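Local coordinates for protein V-type ATP synthase alpha chain (PDB 5BN3) that forms the A subunit of a rotary V-type/archaeal ATP synthase, a member of the P-loop alpha/beta family with a nucleotide-binding domain that holds ADP, at residues A[67-72]-A[182-187]; A[73-78]-A[106-111]. All blocks are in the same frame, centred on the assembly; numbering follows the deposited sequence.

Contact 1 (A[67-72]-A[182-187]); sequences LTIELG and WPIRKP
Ile184 lays its CG2 methyl against CG2 of Ile69 at 3.7 Å, the two side chains crossing at about a right angle, while its CD1 meets CD2 of Leu67 at 3.8 Å. The first torsion of Ile184 (chi1 60°) sets CG1 between the backbone N and the carbonyl carbon, on the side of Leu67, where CG1 also lies against Leu67 O. The backbones pair as a short antiparallel bridge: Ile69 N donates to Trp182 O at 3.0 Å, Trp182 N returns a bond to Ile69 O at 3.2 Å, and Ile184 N reaches Leu67 O at 3.0 Å. That last oxygen also accepts from a water, which in turn takes the N-H of Arg185, joining the strand to the type I turn from Pro183 to Lys186. The indole NE1 of Trp182 bonds Lys186 O of the same turn at 2.8 Å, with the acceptor in the ring plane, and CB of Trp182 touches Leu71 CD1. Strands 68-71 and 180-183 thus form a two-stranded antiparallel ribbon packed on helix 293-309, where Ile69 touches Leu300 and Thr303, Leu71 touches Tyr307, and Ile184 shares Thr303.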
loop_
_atom_site.group_PDB
_atom_site.type_symbol
_atom_site.label_atom_id
_atom_site.label_comp_id
_atom_site.label_asym_id
_atom_site.label_seq_id
_atom_site.Cartn_x
_atom_site.Cartn_y
_atom_site.Cartn_z
ATOM N N LEU A 67 -32.839 21.525 12.642
ATOM C CA LEU A 67 -33.418 20.189 12.542
ATOM C C LEU A 67 -33.811 19.688 13.929
ATOM O O LEU A 67 -32.963 19.563 14.814
ATOM C CB LEU A 67 -32.417 19.232 11.885
ATOM C CG LEU A 67 -32.955 18.009 11.138
ATOM C CD1 LEU A 67 -33.971 18.437 10.104
ATOM C CD2 LEU A 67 -31.823 17.240 10.468
ATOM N N THR A 68 -35.098 19.403 14.119
ATOM C CA THR A 68 -35.609 19.025 15.434
ATOM C C THR A 68 -36.349 17.690 15.443
ATOM O O THR A 68 -36.708 17.154 14.393
ATOM C CB THR A 68 -36.563 20.098 16.002
ATOM O OG1 THR A 68 -37.755 20.146 15.209
ATOM C CG2 THR A 68 -35.900 21.466 16.001
ATOM N N ILE A 69 -36.571 17.168 16.647
ATOM C CA ILE A 69 -37.399 15.986 16.847
ATOM C C ILE A 69 -38.451 16.281 17.914
ATOM O O ILE A 69 -38.170 16.972 18.898
ATOM C CB ILE A 69 -36.551 14.761 17.268
ATOM C CG1 ILE A 69 -37.439 13.540 17.517
ATOM C CG2 ILE A 69 -35.738 15.068 18.516
ATOM C CD1 ILE A 69 -38.222 13.101 16.299
ATOM N N GLU A 70 -39.667 15.785 17.703
ATOM C CA GLU A 70 -40.720 15.918 18.703
ATOM C C GLU A 70 -40.525 14.879 19.799
ATOM O O GLU A 70 -40.458 13.678 19.524
ATOM C CB GLU A 70 -42.101 15.752 18.061
ATOM C CG GLU A 70 -42.519 16.911 17.165
ATOM C CD GLU A 70 -43.820 16.641 16.432
ATOM O OE1 GLU A 70 -44.427 15.572 16.658
ATOM O OE2 GLU A 70 -44.236 17.496 15.622
ATOM N N LEU A 71 -40.434 15.345 21.040
ATOM C CA LEU A 71 -40.226 14.460 22.180
ATOM C C LEU A 71 -41.470 14.417 23.062
ATOM O O LEU A 71 -41.816 15.408 23.703
ATOM C CB LEU A 71 -39.026 14.934 22.999
ATOM C CG LEU A 71 -37.704 15.039 22.234
ATOM C CD1 LEU A 71 -36.652 15.764 23.058
ATOM C CD2 LEU A 71 -37.217 13.655 21.851
ATOM N N GLY A 72 -42.133 13.263 23.095
ATOM C CA GLY A 72 -43.319 13.078 23.914
ATOM C C GLY A 72 -43.928 11.707 23.692
ATOM O O GLY A 72 -43.308 10.851 23.055
ATOM N N TRP A 182 -36.804 19.618 20.032
ATOM C CA TRP A 182 -35.406 19.810 20.394
ATOM C C TRP A 182 -34.481 19.581 19.201
ATOM O O TRP A 182 -34.649 18.612 18.460
ATOM C CB TRP A 182 -35.021 18.878 21.545
ATOM C CG TRP A 182 -33.682 19.189 22.113
ATOM C CD1 TRP A 182 -32.491 18.625 21.763
ATOM C CD2 TRP A 182 -33.389 20.152 23.129
ATOM N NE1 TRP A 182 -31.473 19.176 22.504
ATOM C CE2 TRP A 182 -31.999 20.117 23.350
ATOM C CE3 TRP A 182 -34.169 21.041 23.874
ATOM C CZ2 TRP A 182 -31.372 20.937 24.288
ATOM C CZ3 TRP A 182 -33.548 21.853 24.802
ATOM C CH2 TRP A 182 -32.163 21.796 25.002
ATOM N N PRO A 183 -33.500 20.478 19.014
ATOM C CA PRO A 183 -32.519 20.345 17.930
ATOM C C PRO A 183 -31.645 19.110 18.144
ATOM O O PRO A 183 -30.970 19.017 19.170
ATOM C CB PRO A 183 -31.668 21.616 18.066
ATOM C CG PRO A 183 -32.510 22.570 18.874
ATOM C CD PRO A 183 -33.287 21.699 19.809
ATOM N N ILE A 184 -31.650 18.185 17.189
ATOM C CA ILE A 184 -30.947 16.913 17.350
ATOM C C ILE A 184 -29.423 17.039 17.410
ATOM O O ILE A 184 -28.748 16.157 17.940
ATOM C CB ILE A 184 -31.335 15.900 16.248
ATOM C CG1 ILE A 184 -30.984 16.445 14.861
ATOM C CG2 ILE A 184 -32.812 15.548 16.338
ATOM C CD1 ILE A 184 -31.259 15.463 13.738
ATOM N N ARG A 185 -28.883 18.126 16.867
ATOM C CA ARG A 185 -27.435 18.344 16.884
ATOM C C ARG A 185 -26.956 18.932 18.205
ATOM O O ARG A 185 -25.758 19.117 18.414
ATOM C CB ARG A 185 -27.007 19.259 15.733
ATOM C CG ARG A 185 -27.179 18.651 14.353
ATOM C CD ARG A 185 -26.583 19.541 13.276
ATOM N NE ARG A 185 -26.801 18.989 11.942
ATOM C CZ ARG A 185 -26.011 18.085 11.371
ATOM N NH1 ARG A 185 -24.945 17.632 12.018
ATOM N NH2 ARG A 185 -26.285 17.633 10.157
ATOM N N LYS A 186 -27.899 19.225 19.093
ATOM C CA LYS A 186 -27.587 19.871 20.361
ATOM C C LYS A 186 -27.805 18.905 21.517
ATOM O O LYS A 186 -28.922 18.428 21.728
ATOM C CB LYS A 186 -28.470 21.106 20.543
ATOM C CG LYS A 186 -28.190 21.919 21.793
ATOM C CD LYS A 186 -29.072 23.160 21.812
ATOM C CE LYS A 186 -28.865 23.980 23.073
ATOM N NZ LYS A 186 -29.770 25.164 23.111
ATOM N N PRO A 187 -26.732 18.604 22.262
ATOM C CA PRO A 187 -26.818 17.696 23.413
ATOM C C PRO A 187 -27.754 18.250 24.481
ATOM O O PRO A 187 -27.699 19.446 24.768
ATOM C CB PRO A 187 -25.383 17.673 23.950
ATOM C CG PRO A 187 -24.531 18.066 22.784
ATOM C CD PRO A 187 -25.351 19.053 22.010
HETATM O O HOH W 1 -30.056 20.238 15.199
#

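Contact 2 (A[73-78]-A[106-111]); sequences PGLLAN and PTLDRK
The loop between strands 68-71 and 79-80 faces the loop, itself part of the barrel-sandwich family region, that leads into strand 114-118. Leu108 CD2 is the main point of touch: it lies 3.6 Å from Pro73 O and 3.7 Å from Leu75 CD2, the two leucines crossing obliquely. CG of Leu108 stands anti to its own carbonyl carbon (chi1 -55°), and the side chain carries CD2 to the backbone of Gly74, 3.8 Å from Gly74 C. Thr107 adds its CG2 methyl 4.0 Å from Leu75 CD2, while its hydroxyl is bonded to Gly84 O. Gly74, at phi 124°, has a conformation that suits glycine and lets Leu108 CD2 lie close against its backbone. A water donates to Gly74 O at 2.8 Å and accepts from Asp109 N at 2.8 Å. Asn78 ND2 also reaches Gly74 O, at 3.0 Å, from above the carbonyl plane. Asp109 OD1 takes the N-H of Lys111 in an Asx turn that shapes the second loop. Direct contact is therefore van der Waals, a leucine methyl set against a carbonyl oxygen, the Gly74 backbone and another leucine; no direct hydrogen bond joins the segments, and Gly74 and Asp109 are linked through water.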
loop_
_atom_site.group_PDB
_atom_site.type_symbol
_atom_site.label_atom_id
_atom_site.label_comp_id
_atom_site.label_asym_id
_atom_site.label_seq_id
_atom_site.Cartn_x
_atom_site.Cartn_y
_atom_site.Cartn_z
ATOM N N PRO A 73 -45.141 11.487 24.223
ATOM C CA PRO A 73 -45.857 10.223 24.018
ATOM C C PRO A 73 -46.126 9.975 22.537
ATOM O O PRO A 73 -46.525 10.901 21.826
ATOM C CB PRO A 73 -47.180 10.449 24.757
ATOM C CG PRO A 73 -46.859 11.476 25.794
ATOM C CD PRO A 73 -45.860 12.387 25.140
ATOM N N GLY A 74 -45.901 8.745 22.081
ATOM C CA GLY A 74 -46.100 8.407 20.682
ATOM C C GLY A 74 -44.877 7.812 20.003
ATOM O O GLY A 74 -44.958 7.361 18.859
ATOM N N LEU A 75 -43.747 7.808 20.704
ATOM C CA LEU A 75 -42.500 7.273 20.158
ATOM C C LEU A 75 -42.387 5.769 20.391
ATOM O O LEU A 75 -41.956 5.025 19.508
ATOM C CB LEU A 75 -41.297 7.978 20.791
ATOM C CG LEU A 75 -41.112 9.467 20.492
ATOM C CD1 LEU A 75 -39.977 10.045 21.321
ATOM C CD2 LEU A 75 -40.839 9.676 19.017
ATOM N N LEU A 76 -42.782 5.329 21.582
ATOM C CA LEU A 76 -42.621 3.931 21.989
ATOM C C LEU A 76 -43.394 2.955 21.102
ATOM O O LEU A 76 -44.517 3.242 20.676
ATOM C CB LEU A 76 -43.024 3.748 23.457
ATOM C CG LEU A 76 -42.172 4.508 24.474
ATOM C CD1 LEU A 76 -42.640 4.253 25.901
ATOM C CD2 LEU A 76 -40.723 4.107 24.320
ATOM N N ALA A 77 -42.767 1.811 20.824
ATOM C CA ALA A 77 -43.349 0.739 20.013
ATOM C C ALA A 77 -43.593 1.116 18.556
ATOM O O ALA A 77 -44.301 0.407 17.840
ATOM C CB ALA A 77 -44.634 0.203 20.654
ATOM N N ASN A 78 -42.997 2.219 18.115
ATOM C CA ASN A 78 -43.166 2.669 16.735
ATOM C C ASN A 78 -41.852 2.734 15.961
ATOM O O ASN A 78 -40.771 2.771 16.551
ATOM C CB ASN A 78 -43.879 4.024 16.697
ATOM C CG ASN A 78 -45.367 3.903 16.952
ATOM O OD1 ASN A 78 -46.060 3.134 16.282
ATOM N ND2 ASN A 78 -45.866 4.648 17.931
ATOM N N PRO A 106 -46.240 14.625 10.665
ATOM C CA PRO A 106 -45.772 14.862 12.036
ATOM C C PRO A 106 -45.294 13.567 12.687
ATOM O O PRO A 106 -45.868 12.507 12.432
ATOM C CB PRO A 106 -47.024 15.386 12.749
ATOM C CG PRO A 106 -48.170 14.860 11.948
ATOM C CD PRO A 106 -47.691 14.836 10.525
ATOM N N THR A 107 -44.256 13.662 13.514
ATOM C CA THR A 107 -43.660 12.501 14.172
ATOM C C THR A 107 -44.629 11.795 15.116
ATOM O O THR A 107 -44.815 10.579 15.035
ATOM C CB THR A 107 -42.401 12.908 14.968
ATOM O OG1 THR A 107 -41.416 13.434 14.069
ATOM C CG2 THR A 107 -41.818 11.713 15.712
ATOM N N LEU A 108 -45.238 12.566 16.011
ATOM C CA LEU A 108 -46.139 12.017 17.017
ATOM C C LEU A 108 -47.593 12.043 16.544
ATOM O O LEU A 108 -48.053 13.041 15.980
ATOM C CB LEU A 108 -45.989 12.795 18.328
ATOM C CG LEU A 108 -44.563 12.868 18.881
ATOM C CD1 LEU A 108 -44.485 13.761 20.109
ATOM C CD2 LEU A 108 -44.066 11.479 19.208
ATOM N N ASP A 109 -48.305 10.939 16.774
ATOM C CA ASP A 109 -49.712 10.807 16.386
ATOM C C ASP A 109 -50.544 11.937 16.996
ATOM O O ASP A 109 -50.543 12.130 18.212
ATOM C CB ASP A 109 -50.252 9.441 16.829
ATOM C CG ASP A 109 -51.559 9.068 16.146
ATOM O OD1 ASP A 109 -52.427 9.949 15.964
ATOM O OD2 ASP A 109 -51.725 7.882 15.793
ATOM N N ARG A 110 -51.239 12.683 16.141
ATOM C CA ARG A 110 -51.967 13.880 16.561
ATOM C C ARG A 110 -53.396 13.590 17.017
ATOM O O ARG A 110 -54.100 14.491 17.474
ATOM C CB ARG A 110 -51.995 14.906 15.421
ATOM C CG ARG A 110 -50.640 15.498 15.055
ATOM C CD ARG A 110 -50.054 16.292 16.210
ATOM N NE ARG A 110 -48.985 17.196 15.788
ATOM C CZ ARG A 110 -47.689 16.898 15.822
ATOM N NH1 ARG A 110 -47.290 15.711 16.255
ATOM N NH2 ARG A 110 -46.793 17.787 15.418
ATOM N N LYS A 111 -53.820 12.336 16.892
ATOM C CA LYS A 111 -55.197 11.961 17.208
ATOM C C LYS A 111 -55.307 11.018 18.402
ATOM O O LYS A 111 -56.357 10.940 19.042
ATOM C CB LYS A 111 -55.879 11.345 15.984
ATOM C CG LYS A 111 -56.195 12.350 14.893
ATOM C CD LYS A 111 -56.728 11.670 13.646
ATOM C CE LYS A 111 -57.244 12.694 12.651
ATOM N NZ LYS A 111 -58.372 13.485 13.219
HETATM O O HOH W 2 -49.239 10.671 20.269
HETATM O O HOH W 3 -47.031 8.506 17.391
#

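Contact 1 and contact 2 have centres 15 Å apart on the same side of the chain's centre. Segment 73-78 follows 67-72 directly, and 106-111 comes before 182-187, so both segments of contact 2 fall between those of contact 1. Glu70, on strand 68-71, joins them: its OE2 forms a 2.6 Å salt bridge with Arg110 NH2, and its OE1 probably accepts a hydrogen bond from Leu108 N. The chain thus leaves the ribbon of contact 1, passes contact 2, and at strand 79-80 enters the mixed sheet of the nucleotide-binding domain. Both contacts pair residues 67-78, running toward that strand, with the two ends of residues 106-187, most of which belong to the barrel-sandwich family region.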